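Lipoprotein (Actinomyces odontolyticus, PDB 3UP9) probably binds L-methionine at the cell surface as an NlpA-family lipoprotein, and holds selenomethionine in a pocket between two lobes in this crystal. Local coordinates at residues D58-F61 against Y62-V65; D44-Q47 against P48-L52; L68-A71 against E72-G76; K218-K221 against L222-D226. One frame throughout, in Å; residues are numbered along the deposited sequence.

Contact 1 of 4, residues D58-F61 against Y62-V65; sequences DANF and YQTV. With MSE (selenomethionine), chain B.
N60 reaches past the edge of the Y62 ring to the amide of Q63, within strand 59-64. Its CG lies between the backbone N and carbonyl carbon (chi1 63°), which brings the amide to the edge of the tyrosine. CB stands 4.0 Å from Y62 CD1. CG lies in the plane of the ring, 3.5 Å from Y62 CE1, and the amide stands almost upright to it, 82° between the planes. OD1 takes a weak, bent bond from Q63 NE2 at 3.1 Å, and also accepts from a water that in turn receives the backbone N-H of Y62. ND2 stays by the ring edge and donates to N49 OD1 of helix 46-53, which also receives Q63 NE2. Q63 lays its CB over one face of Y62, 3.7 Å above the ring centre, and the same CB touches the selenomethionine CE at 3.8 Å. T64 CG2 packs 3.2 Å from the selenomethionine O. An asparagine and a glutamine suit this buried place because each amide offers both a donor and an acceptor. Sharing N49 OD1 probably fixes how both amides are turned, and so helps keep this wall of the methionine pocket in shape.

Contact 2 of 4, residues D44-Q47 against P48-L52; sequences DYVQ and PNTAL. With MSE (selenomethionine), chain B.
A chi1 of 94°, away from the staggered positions, carries the D44 carboxylate across to P48, where OD1 comes 4.0 Å from CD. In Y45, CG lies opposite the carbonyl carbon (chi1 -70°), which sends the ring into the ligand pocket instead. The two residues stand at the N-terminal end of helix 46-53, in a protein of the periplasmic-binding-protein type, and D44 makes the capping bond there: its OD1 accepts from Q47 N at 3.2 Å, on the syn side of the carboxylate. Aspartate is apt because its short acceptor can reach an N-H that no earlier helical carbonyl serves. P48, right after Q47, fits for a related reason, having no N-H to satisfy so near the helix start; its CD rests 3.2 Å from D44 O. The Y45 ring lies flat under the ligand's methyl group, the selenomethionine CE sitting 3.2 Å above the centre of one face, while Y45 OH touches the ligand CA at 3.5 Å. With a serine in place of Y45, the methyl group would probably lose the aromatic floor beneath it and the ligand's end would be freer to move. Deeper in the helix, N49 packs on F79 and A71. On the exposed flank V46 O receives T50 N. One residue further on, the small A51 fits close to the chain, and its N donates to Q47 O at 2.9 Å in a nearly straight bond, 167° at the hydrogen.

Contact 3 of 4, residues L68-A71 against E72-G76; sequences LENA and EKQFG
The last turns of helix 65-75 are where L68 meets E72 and N70 meets Q74, each pair one turn apart. E72 starts out beside its own backbone N (chi1 -64°) and runs extended from CG. That CG passes 3.2 Å from the backbone L68 O, while the carboxylate end, through OE2, lies against the leucine branches, 3.4 Å from L68 CD1. Glutamate suits this partly exposed side because its long chain can reach back a turn to L68; it also touches F79 of strand 79-81. Were E72 replaced by an alanine, L68 would probably lose the cover of the carboxylate, and F79 this neighbour. On another flank N70 ND2 donates to Q74 OE1 at 3.1 Å. The bond is straight, 170° at the hydrogen, and the acceptor lies in the N70 amide plane, yet ND2 sits above the Q74 carbonyl plane, not on a lone pair. That oxygen is also hydrogen-bonded to T115 OG1, so a flexible glutamine serves well here. Backbone F75 N reaches A71 O at 2.8 Å. G76 N still bonds to E72 O, but its phi is positive, which costs glycine little, as is common where an alpha-helix ends.

Contact 4 of 4, residues K218-K221 against L222-D226; sequences KLEK and LLHSD
L219 and L223, one turn apart on helix 213-223, form the close-packed side: L219 CG meets L223 CD1 at 4.2 Å, and the backbone beneath them is joined by L223 N donating to L219 O at 2.8 Å. Branched leucines fit here because this face lies on the sheet, L219 against L9, V11 and L204, and L223 against L204 and against I21 and I25 of helix 15-28. L222 folds its CG to within 3.4 Å of K218 O. K218 and K221 lie on the solvent-exposed side, where a long charged chain can stay solvated; K218 NZ makes a weak bond to A33 O, and K221 keeps only its first carbons near L222 N. After L223 the helix ends, and its last carbonyls find other donors. H224 ND1 donates to E220 O at 3.1 Å, with that oxygen in the ring plane and the bond straight at 168°; this describes one of two conformers. The backbone N of H224 leans to K221 O, above its carbonyl plane. E220, its CG anti to its own N and its chain bent at chi2, brings the carboxylate obliquely beside that ring, planes 47° apart, while OE2 accepts from E83 N. S225 then N-caps helix 226-235: its OG donates to L222 O at 2.6 Å, on a lone pair, and accepts from V228 N.

How the contacts relate
Along the chain the order is contact 2, contact 1, contact 3, contact 4. Strand 59-64 of contact 1 is the middle of the group: helix 46-53 comes just before it, the centres of contacts 1 and 2 about 9 Å apart, and helix 65-75 follows directly, with about 13 Å between the centres of contacts 1 and 3. N49 of contact 2 also touches A71 of contact 3. Helix 213-223 comes much later in sequence, yet F61 still packs on L223, the centres of contacts 1 and 4 about 14 Å apart. Contact 4 touches neither contact 2 nor contact 3. Strand 59-64 and the start of helix 46-53 thus probably supply part of the ligand pocket wall, while the other two helices pack about the same sheet.

Contact 1 of 4, residues D58-F61 against Y62-V65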
# COMPACT_ATOMS: atom_id res chain seq x y z
N ASP A 58 5.44 -10.51 14.96
CA ASP A 58 5.17 -9.59 16.07
C ASP A 58 4.43 -8.35 15.57
O ASP A 58 3.62 -7.78 16.30
CB ASP A 58 6.47 -9.20 16.76
CG ASP A 58 7.13 -10.36 17.52
OD1 ASP A 58 6.43 -11.07 18.29
OD2 ASP A 58 8.38 -10.54 17.39
N ALA A 59 4.71 -7.92 14.34
CA ALA A 59 4.14 -6.70 13.77
C ALA A 59 4.19 -6.88 12.27
O ALA A 59 4.91 -7.72 11.80
CB ALA A 59 4.90 -5.44 14.21
N ASN A 60 3.41 -6.12 11.52
CA ASN A 60 3.65 -5.99 10.08
C ASN A 60 3.63 -4.51 9.71
O ASN A 60 3.09 -3.68 10.43
CB ASN A 60 2.74 -6.88 9.17
CG ASN A 60 1.25 -6.54 9.27
OD1 ASN A 60 0.88 -5.36 9.32
ND2 ASN A 60 0.39 -7.58 9.27
N PHE A 61 4.26 -4.19 8.60
CA PHE A 61 4.35 -2.83 8.11
C PHE A 61 4.20 -2.89 6.59
O PHE A 61 5.18 -3.10 5.87
CB PHE A 61 5.67 -2.15 8.55
CG PHE A 61 5.86 -0.79 7.96
CD1 PHE A 61 4.82 0.15 7.96
CD2 PHE A 61 7.08 -0.44 7.37
CE1 PHE A 61 5.00 1.41 7.40
CE2 PHE A 61 7.28 0.83 6.82
CZ PHE A 61 6.23 1.75 6.81
N TYR A 62 2.95 -2.79 6.13
CA TYR A 62 2.63 -2.91 4.70
C TYR A 62 1.29 -2.32 4.31
O TYR A 62 1.04 -2.18 3.15
CB TYR A 62 2.65 -4.39 4.27
CG TYR A 62 1.36 -5.14 4.52
CD1 TYR A 62 1.04 -5.60 5.79
CD2 TYR A 62 0.48 -5.40 3.50
CE1 TYR A 62 -0.14 -6.29 6.04
CE2 TYR A 62 -0.69 -6.07 3.75
CZ TYR A 62 -1.01 -6.50 5.03
OH TYR A 62 -2.18 -7.20 5.25
N GLN A 63 0.42 -2.00 5.28
CA GLN A 63 -0.96 -1.71 4.98
C GLN A 63 -1.40 -0.29 5.38
O GLN A 63 -0.76 0.38 6.20
CB GLN A 63 -1.86 -2.78 5.58
CG GLN A 63 -2.23 -2.60 7.02
CD GLN A 63 -2.79 -3.86 7.61
OE1 GLN A 63 -3.93 -4.21 7.32
NE2 GLN A 63 -2.01 -4.54 8.45
N THR A 64 -2.46 0.16 4.74
CA THR A 64 -3.00 1.48 4.87
C THR A 64 -4.09 1.37 5.91
O THR A 64 -4.61 0.30 6.18
CB THR A 64 -3.58 2.03 3.52
OG1 THR A 64 -4.70 1.20 3.07
CG2 THR A 64 -2.49 2.09 2.40
N VAL A 65 -4.44 2.51 6.49
CA VAL A 65 -5.45 2.62 7.53
C VAL A 65 -6.80 2.14 7.03
O VAL A 65 -7.45 1.39 7.74
CB VAL A 65 -5.44 4.02 8.21
CG1 VAL A 65 -6.80 4.36 8.88
CG2 VAL A 65 -4.30 4.10 9.23
N MSE B . 1.54 -0.09 0.21
CA MSE B . 0.13 -0.01 -0.23
C MSE B . -0.37 1.41 -0.37
O MSE B . 0.06 2.31 0.40
OXT MSE B . -1.21 1.61 -1.27
CB MSE B . -0.76 -0.72 0.76
CG MSE B . -2.26 -0.82 0.33
SE MSE B . -3.28 -1.72 1.67
CE MSE B . -2.33 -3.47 1.87
O HOH W 1 0.98 -2.68 8.24

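Contact 2 of 4, residues D44-Q47 against P48-L52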
# COMPACT_ATOMS: atom_id res chain seq x y z
N ASP A 44 2.17 -10.17 -1.22
CA ASP A 44 0.73 -9.94 -1.32
C ASP A 44 0.17 -9.41 0.03
O ASP A 44 0.88 -9.33 1.02
CB ASP A 44 -0.03 -11.19 -1.81
CG ASP A 44 -0.57 -12.02 -0.67
OD1 ASP A 44 0.01 -11.89 0.41
OD2 ASP A 44 -1.59 -12.76 -0.82
N TYR A 45 -1.12 -9.07 0.03
CA TYR A 45 -1.72 -8.31 1.11
C TYR A 45 -2.38 -9.18 2.17
O TYR A 45 -2.44 -8.77 3.32
CB TYR A 45 -2.71 -7.29 0.55
CG TYR A 45 -2.11 -6.10 -0.24
CD1 TYR A 45 -0.80 -5.70 -0.05
CD2 TYR A 45 -2.92 -5.34 -1.10
CE1 TYR A 45 -0.28 -4.63 -0.72
CE2 TYR A 45 -2.41 -4.22 -1.77
CZ TYR A 45 -1.09 -3.88 -1.57
OH TYR A 45 -0.55 -2.77 -2.19
N VAL A 46 -2.86 -10.36 1.77
CA VAL A 46 -3.57 -11.30 2.62
C VAL A 46 -2.66 -11.90 3.70
O VAL A 46 -2.97 -11.94 4.90
CB VAL A 46 -4.28 -12.40 1.76
CG1 VAL A 46 -4.86 -13.47 2.65
CG2 VAL A 46 -5.39 -11.80 0.91
N GLN A 47 -1.48 -12.28 3.27
CA GLN A 47 -0.59 -13.11 4.04
C GLN A 47 0.04 -12.50 5.28
O GLN A 47 0.11 -13.17 6.28
CB GLN A 47 0.51 -13.57 3.08
CG GLN A 47 0.65 -15.04 2.95
CD GLN A 47 -0.06 -15.60 1.78
OE1 GLN A 47 -1.16 -16.12 1.93
NE2 GLN A 47 0.60 -15.60 0.62
N PRO A 48 0.51 -11.24 5.24
CA PRO A 48 1.04 -10.61 6.48
C PRO A 48 0.04 -10.45 7.64
O PRO A 48 0.42 -10.55 8.80
CB PRO A 48 1.45 -9.19 6.01
CG PRO A 48 1.59 -9.29 4.55
CD PRO A 48 0.60 -10.31 4.09
N ASN A 49 -1.22 -10.21 7.32
CA ASN A 49 -2.23 -10.06 8.35
C ASN A 49 -2.56 -11.45 8.94
O ASN A 49 -2.63 -11.58 10.17
CB ASN A 49 -3.46 -9.29 7.84
CG ASN A 49 -3.38 -7.76 8.06
OD1 ASN A 49 -2.44 -7.27 8.70
ND2 ASN A 49 -4.37 -7.01 7.52
N THR A 50 -2.63 -12.49 8.10
CA THR A 50 -2.80 -13.86 8.56
C THR A 50 -1.62 -14.28 9.48
O THR A 50 -1.80 -14.81 10.56
CB THR A 50 -2.96 -14.83 7.33
OG1 THR A 50 -4.19 -14.54 6.67
CG2 THR A 50 -2.95 -16.30 7.74
N ALA A 51 -0.40 -14.02 9.04
CA ALA A 51 0.78 -14.34 9.87
C ALA A 51 0.75 -13.57 11.18
O ALA A 51 1.08 -14.16 12.19
CB ALA A 51 2.10 -14.05 9.11
N LEU A 52 0.41 -12.26 11.17
CA LEU A 52 0.22 -11.49 12.45
C LEU A 52 -0.86 -12.14 13.30
O LEU A 52 -0.66 -12.37 14.47
CB LEU A 52 -0.12 -10.01 12.23
CG LEU A 52 -0.30 -9.16 13.46
CD1 LEU A 52 0.97 -9.30 14.32
CD2 LEU A 52 -0.63 -7.70 13.09
N MSE B . 1.54 -0.09 0.21
CA MSE B . 0.13 -0.01 -0.23
C MSE B . -0.37 1.41 -0.37
O MSE B . 0.06 2.31 0.40
OXT MSE B . -1.21 1.61 -1.27
CB MSE B . -0.76 -0.72 0.76
CG MSE B . -2.26 -0.82 0.33
SE MSE B . -3.28 -1.72 1.67
CE MSE B . -2.33 -3.47 1.87

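Contact 3 of 4, residues L68-A71 against E72-G76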
# COMPACT_ATOMS: atom_id res chain seq x y z
N LEU A 68 -6.73 -1.72 6.67
CA LEU A 68 -6.76 -2.29 8.03
C LEU A 68 -8.17 -2.29 8.61
O LEU A 68 -8.62 -3.29 9.14
CB LEU A 68 -5.76 -1.59 8.97
CG LEU A 68 -5.80 -1.97 10.48
CD1 LEU A 68 -5.42 -3.44 10.68
CD2 LEU A 68 -4.85 -1.05 11.27
N GLU A 69 -8.88 -1.16 8.47
CA GLU A 69 -10.23 -1.03 8.99
C GLU A 69 -11.17 -2.02 8.32
O GLU A 69 -11.96 -2.64 8.97
CB GLU A 69 -10.74 0.42 8.83
CG GLU A 69 -10.04 1.35 9.79
CD GLU A 69 -10.18 2.82 9.50
OE1 GLU A 69 -10.52 3.22 8.39
OE2 GLU A 69 -9.92 3.59 10.43
N ASN A 70 -11.06 -2.17 7.01
CA ASN A 70 -11.81 -3.20 6.30
C ASN A 70 -11.48 -4.66 6.74
O ASN A 70 -12.42 -5.47 6.87
CB ASN A 70 -11.64 -3.07 4.79
CG ASN A 70 -12.40 -4.14 4.04
OD1 ASN A 70 -13.59 -4.00 3.82
ND2 ASN A 70 -11.71 -5.22 3.65
N ALA A 71 -10.19 -4.95 6.99
CA ALA A 71 -9.74 -6.30 7.40
C ALA A 71 -10.29 -6.65 8.78
O ALA A 71 -10.70 -7.78 9.02
CB ALA A 71 -8.22 -6.41 7.40
N GLU A 72 -10.31 -5.66 9.67
CA GLU A 72 -10.93 -5.83 10.99
C GLU A 72 -12.45 -6.07 10.92
O GLU A 72 -13.02 -6.85 11.66
CB GLU A 72 -10.60 -4.63 11.84
CG GLU A 72 -9.09 -4.55 12.09
CD GLU A 72 -8.61 -3.28 12.77
OE1 GLU A 72 -9.35 -2.29 12.72
OE2 GLU A 72 -7.47 -3.28 13.33
N LYS A 73 -13.11 -5.38 9.99
CA LYS A 73 -14.55 -5.46 9.80
C LYS A 73 -14.92 -6.81 9.15
O LYS A 73 -15.81 -7.44 9.64
CB LYS A 73 -15.02 -4.28 8.94
CG LYS A 73 -16.51 -3.98 9.01
CD LYS A 73 -16.84 -2.74 8.17
CE LYS A 73 -18.33 -2.60 7.97
NZ LYS A 73 -18.69 -1.44 7.12
N GLN A 74 -14.23 -7.21 8.07
CA GLN A 74 -14.50 -8.44 7.30
C GLN A 74 -14.02 -9.66 8.09
O GLN A 74 -14.70 -10.68 8.07
CB GLN A 74 -13.75 -8.46 5.97
CG GLN A 74 -14.41 -8.06 4.63
CD GLN A 74 -13.37 -8.22 3.47
OE1 GLN A 74 -13.37 -7.50 2.43
NE2 GLN A 74 -12.41 -9.16 3.69
N PHE A 75 -12.87 -9.58 8.77
CA PHE A 75 -12.32 -10.79 9.42
C PHE A 75 -12.30 -10.86 10.91
O PHE A 75 -12.02 -11.93 11.42
CB PHE A 75 -10.90 -11.09 8.90
CG PHE A 75 -10.84 -11.32 7.42
CD1 PHE A 75 -11.69 -12.26 6.82
CD2 PHE A 75 -9.96 -10.62 6.63
CE1 PHE A 75 -11.65 -12.48 5.46
CE2 PHE A 75 -9.91 -10.84 5.26
CZ PHE A 75 -10.76 -11.77 4.68
N GLY A 76 -12.53 -9.75 11.63
CA GLY A 76 -12.59 -9.75 13.12
C GLY A 76 -11.20 -9.67 13.76
O GLY A 76 -11.00 -9.93 14.96

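Contact 4 of 4, residues K218-K221 against L222-D226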
# COMPACT_ATOMS: atom_id res chain seq x y z
N LYS A 218 8.98 1.06 20.71
CA LYS A 218 10.30 1.59 20.26
C LYS A 218 10.41 1.64 18.70
O LYS A 218 10.82 2.65 18.17
CB LYS A 218 11.49 0.87 20.91
CG LYS A 218 11.70 1.19 22.41
CD LYS A 218 12.67 0.21 23.12
CE LYS A 218 12.84 0.58 24.59
NZ LYS A 218 14.16 0.18 25.15
N LEU A 219 9.98 0.59 18.00
CA LEU A 219 9.97 0.56 16.54
C LEU A 219 9.04 1.64 15.99
O LEU A 219 9.40 2.40 15.05
CB LEU A 219 9.57 -0.86 16.04
CG LEU A 219 9.41 -1.06 14.53
CD1 LEU A 219 10.69 -0.64 13.84
CD2 LEU A 219 9.01 -2.50 14.21
N GLU A 220 7.85 1.76 16.57
CA GLU A 220 6.96 2.87 16.20
C GLU A 220 7.69 4.25 16.29
O GLU A 220 7.63 5.05 15.36
CB GLU A 220 5.68 2.84 17.05
CG GLU A 220 4.74 4.06 16.91
CD GLU A 220 4.12 4.19 15.51
OE1 GLU A 220 4.17 3.22 14.71
OE2 GLU A 220 3.56 5.26 15.23
N LYS A 221 8.36 4.53 17.41
CA LYS A 221 9.07 5.78 17.59
C LYS A 221 10.18 5.94 16.50
O LYS A 221 10.25 6.99 15.85
CB LYS A 221 9.56 5.90 19.03
CG LYS A 221 10.50 7.06 19.29
CD LYS A 221 10.32 7.71 20.65
CE LYS A 221 11.08 9.05 20.69
NZ LYS A 221 10.29 10.20 21.23
N LEU A 222 10.93 4.86 16.21
CA LEU A 222 11.97 4.91 15.16
C LEU A 222 11.40 5.18 13.73
O LEU A 222 11.94 6.00 12.95
CB LEU A 222 12.86 3.64 15.20
CG LEU A 222 13.64 3.33 16.49
CD1 LEU A 222 14.39 2.03 16.32
CD2 LEU A 222 14.56 4.47 16.93
N LEU A 223 10.28 4.53 13.39
CA LEU A 223 9.57 4.74 12.12
C LEU A 223 9.03 6.16 11.90
O LEU A 223 8.78 6.53 10.78
CB LEU A 223 8.42 3.74 11.98
CG LEU A 223 8.69 2.35 11.40
CD1 LEU A 223 7.51 1.45 11.74
CD2 LEU A 223 8.92 2.42 9.90
N HIS A 224 8.82 6.90 12.99
CA HIS A 224 8.36 8.31 12.92
C HIS A 224 9.40 9.26 13.36
O HIS A 224 9.11 10.33 13.79
CB HIS A 224 7.14 8.55 13.76
CG HIS A 224 5.97 7.88 13.22
ND1 HIS A 224 5.77 6.58 13.41
CD2 HIS A 224 4.94 8.34 12.42
CE1 HIS A 224 4.66 6.21 12.77
NE2 HIS A 224 4.14 7.29 12.19
N SER A 225 10.67 8.87 13.21
CA SER A 225 11.79 9.73 13.51
C SER A 225 12.16 10.63 12.33
O SER A 225 11.75 10.39 11.21
CB SER A 225 13.03 8.90 13.89
OG SER A 225 13.49 8.11 12.80
N ASP A 226 12.97 11.66 12.61
CA ASP A 226 13.50 12.58 11.61
C ASP A 226 14.45 11.82 10.68
O ASP A 226 14.51 12.08 9.49
CB ASP A 226 14.23 13.77 12.28
CG ASP A 226 14.09 15.08 11.51
OD1 ASP A 226 14.72 15.25 10.44
OD2 ASP A 226 13.32 15.95 11.99